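Local coordinates for aminopeptidase N (Francisella tularensis subsp. tularensis, PDB 5DLL), which probably helps break down intracellular peptides as a zinc metallopeptidase that releases amino acids, preferably alanine, from their N-terminal ends, at residues F192-L198 with G317-T321. Sequence-based numbering, arbitrary orientation.
Sequences FKKPCYL and GDRVT
Phe192 sets the CD1-CE1 side of its ring over one face of the Arg319 guanidinium in an off-centre cation-pi contact, CZ of Arg319 standing 3.9 Å from the ring centroid. The two planes are 46° apart, and NH1 sits above one ring face toward the rim. Arg319 gets there although its CB starts out away from the strand: the chain folds back at chi2 (79°). Asp424 and Asp258 lie at long, weak ion-pair range from it. Lys193 and Lys194 turn their amines elsewhere, the first to the carbonyl of Met150, the second into a salt bridge with Asp190. Pro195 points the CG corner of its ring at Thr321, 3.7 Å from Thr321 OG1 and 3.9 Å from Thr321 CG2. The Tyr197 and Thr321 side chains run alongside each other in opposite directions, and Tyr197 OH shares a 2.8 Å hydrogen bond with Thr321 OG1, which lies in the plane of the ring at its edge. Trp325 packs edge-to-face on the same ring. Leu198 sets both methyls over one face of the Asp318 carboxylate: CD1 and CD2 come close to OD1, CD1 also lying 3.5 Å from Asp318 CG. This buried carboxylate lies close to His313, a zinc ligand. An aromatic-cation pair, a hydroxyl-to-hydroxyl hydrogen bond and aliphatic packing join the N-terminal beta domain to the catalytic domain just beyond the HExxH zinc helix of an M1 aminopeptidase.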
loop_
_atom_site.group_PDB
_atom_site.type_symbol
_atom_site.label_atom_id
_atom_site.label_comp_id
_atom_site.label_asym_id
_atom_site.label_seq_id
_atom_site.Cartn_x
_atom_site.Cartn_y
_atom_site.Cartn_z
ATOM N N PHE A 192 -5.892 -7.037 -27.099
ATOM C CA PHE A 192 -4.849 -7.765 -26.373
ATOM C C PHE A 192 -5.466 -8.801 -25.451
ATOM O O PHE A 192 -6.379 -8.489 -24.683
ATOM C CB PHE A 192 -3.956 -6.808 -25.569
ATOM C CG PHE A 192 -3.446 -5.639 -26.372
ATOM C CD1 PHE A 192 -2.379 -5.793 -27.249
ATOM C CD2 PHE A 192 -4.052 -4.389 -26.269
ATOM C CE1 PHE A 192 -1.922 -4.722 -27.999
ATOM C CE2 PHE A 192 -3.599 -3.319 -27.018
ATOM C CZ PHE A 192 -2.531 -3.484 -27.882
ATOM N N LYS A 193 -4.954 -10.026 -25.541
ATOM C CA LYS A 193 -5.363 -11.123 -24.667
ATOM C C LYS A 193 -5.251 -10.727 -23.185
ATOM O O LYS A 193 -4.228 -10.192 -22.757
ATOM C CB LYS A 193 -4.499 -12.361 -24.929
ATOM C CG LYS A 193 -4.713 -13.006 -26.290
ATOM C CD LYS A 193 -3.582 -13.965 -26.645
ATOM C CE LYS A 193 -3.639 -15.265 -25.851
ATOM N NZ LYS A 193 -4.811 -16.122 -26.206
ATOM N N LYS A 194 -6.313 -10.977 -22.417
ATOM C CA LYS A 194 -6.307 -10.730 -20.977
ATOM C C LYS A 194 -7.125 -11.774 -20.233
ATOM O O LYS A 194 -8.063 -12.342 -20.797
ATOM C CB LYS A 194 -6.852 -9.334 -20.659
ATOM C CG LYS A 194 -8.341 -9.128 -20.915
ATOM C CD LYS A 194 -8.789 -7.778 -20.370
ATOM C CE LYS A 194 -10.282 -7.537 -20.551
ATOM N NZ LYS A 194 -10.611 -6.959 -21.885
ATOM N N PRO A 195 -6.778 -12.024 -18.958
ATOM C CA PRO A 195 -7.619 -12.880 -18.123
ATOM C C PRO A 195 -8.904 -12.151 -17.720
ATOM O O PRO A 195 -8.940 -10.923 -17.709
ATOM C CB PRO A 195 -6.734 -13.172 -16.912
ATOM C CG PRO A 195 -5.808 -12.010 -16.824
ATOM C CD PRO A 195 -5.608 -11.501 -18.222
ATOM N N CYS A 196 -9.948 -12.899 -17.390
ATOM C CA CYS A 196 -11.257 -12.300 -17.144
ATOM C C CYS A 196 -11.335 -11.423 -15.888
ATOM O O CYS A 196 -12.220 -10.575 -15.802
ATOM C CB CYS A 196 -12.351 -13.376 -17.109
ATOM S SG CYS A 196 -12.073 -14.745 -15.961
ATOM N N TYR A 197 -10.421 -11.595 -14.929
ATOM C CA TYR A 197 -10.459 -10.799 -13.693
ATOM C C TYR A 197 -10.224 -9.306 -13.953
ATOM O O TYR A 197 -10.528 -8.462 -13.101
ATOM C CB TYR A 197 -9.477 -11.345 -12.640
ATOM C CG TYR A 197 -8.018 -10.968 -12.829
ATOM C CD1 TYR A 197 -7.530 -9.746 -12.369
ATOM C CD2 TYR A 197 -7.121 -11.843 -13.439
ATOM C CE1 TYR A 197 -6.194 -9.393 -12.530
ATOM C CE2 TYR A 197 -5.783 -11.502 -13.602
ATOM C CZ TYR A 197 -5.324 -10.273 -13.148
ATOM O OH TYR A 197 -4.003 -9.917 -13.309
ATOM N N LEU A 198 -9.693 -8.993 -15.134
ATOM C CA LEU A 198 -9.502 -7.611 -15.582
ATOM C C LEU A 198 -10.636 -7.101 -16.458
ATOM O O LEU A 198 -10.559 -5.984 -16.981
ATOM C CB LEU A 198 -8.203 -7.496 -16.373
ATOM C CG LEU A 198 -6.963 -7.880 -15.587
ATOM C CD1 LEU A 198 -5.812 -8.045 -16.552
ATOM C CD2 LEU A 198 -6.660 -6.842 -14.517
ATOM N N GLY A 317 0.766 -6.891 -15.133
ATOM C CA GLY A 317 -0.473 -7.434 -14.585
ATOM C C GLY A 317 -1.479 -7.749 -15.668
ATOM O O GLY A 317 -2.034 -8.844 -15.706
ATOM N N ASP A 318 -1.715 -6.783 -16.549
ATOM C CA ASP A 318 -2.725 -6.919 -17.596
ATOM C C ASP A 318 -2.132 -7.484 -18.881
ATOM O O ASP A 318 -2.675 -8.413 -19.469
ATOM C CB ASP A 318 -3.400 -5.569 -17.888
ATOM C CG ASP A 318 -4.072 -4.958 -16.661
ATOM O OD1 ASP A 318 -3.897 -5.479 -15.540
ATOM O OD2 ASP A 318 -4.779 -3.946 -16.828
ATOM N N ARG A 319 -1.017 -6.916 -19.313
ATOM C CA ARG A 319 -0.389 -7.329 -20.560
ATOM C C ARG A 319 0.391 -8.637 -20.374
ATOM O O ARG A 319 0.345 -9.516 -21.231
ATOM C CB ARG A 319 0.507 -6.211 -21.076
ATOM C CG ARG A 319 0.773 -6.284 -22.559
ATOM C CD ARG A 319 -0.377 -5.760 -23.399
ATOM N NE ARG A 319 -0.044 -5.918 -24.812
ATOM C CZ ARG A 319 0.512 -4.988 -25.585
ATOM N NH1 ARG A 319 0.788 -3.773 -25.124
ATOM N NH2 ARG A 319 0.784 -5.273 -26.848
ATOM N N VAL A 320 1.100 -8.747 -19.253
ATOM C CA VAL A 320 1.648 -10.016 -18.776
ATOM C C VAL A 320 1.103 -10.226 -17.374
ATOM O O VAL A 320 1.323 -9.384 -16.500
ATOM C CB VAL A 320 3.189 -9.997 -18.705
ATOM C CG1 VAL A 320 3.727 -11.384 -18.361
ATOM C CG2 VAL A 320 3.781 -9.482 -20.013
ATOM N N THR A 321 0.409 -11.346 -17.163
ATOM C CA THR A 321 -0.317 -11.599 -15.912
ATOM C C THR A 321 0.275 -12.758 -15.093
ATOM O O THR A 321 1.288 -13.350 -15.468
ATOM C CB THR A 321 -1.823 -11.850 -16.189
ATOM O OG1 THR A 321 -2.570 -11.708 -14.973
ATOM C CG2 THR A 321 -2.076 -13.235 -16.801
#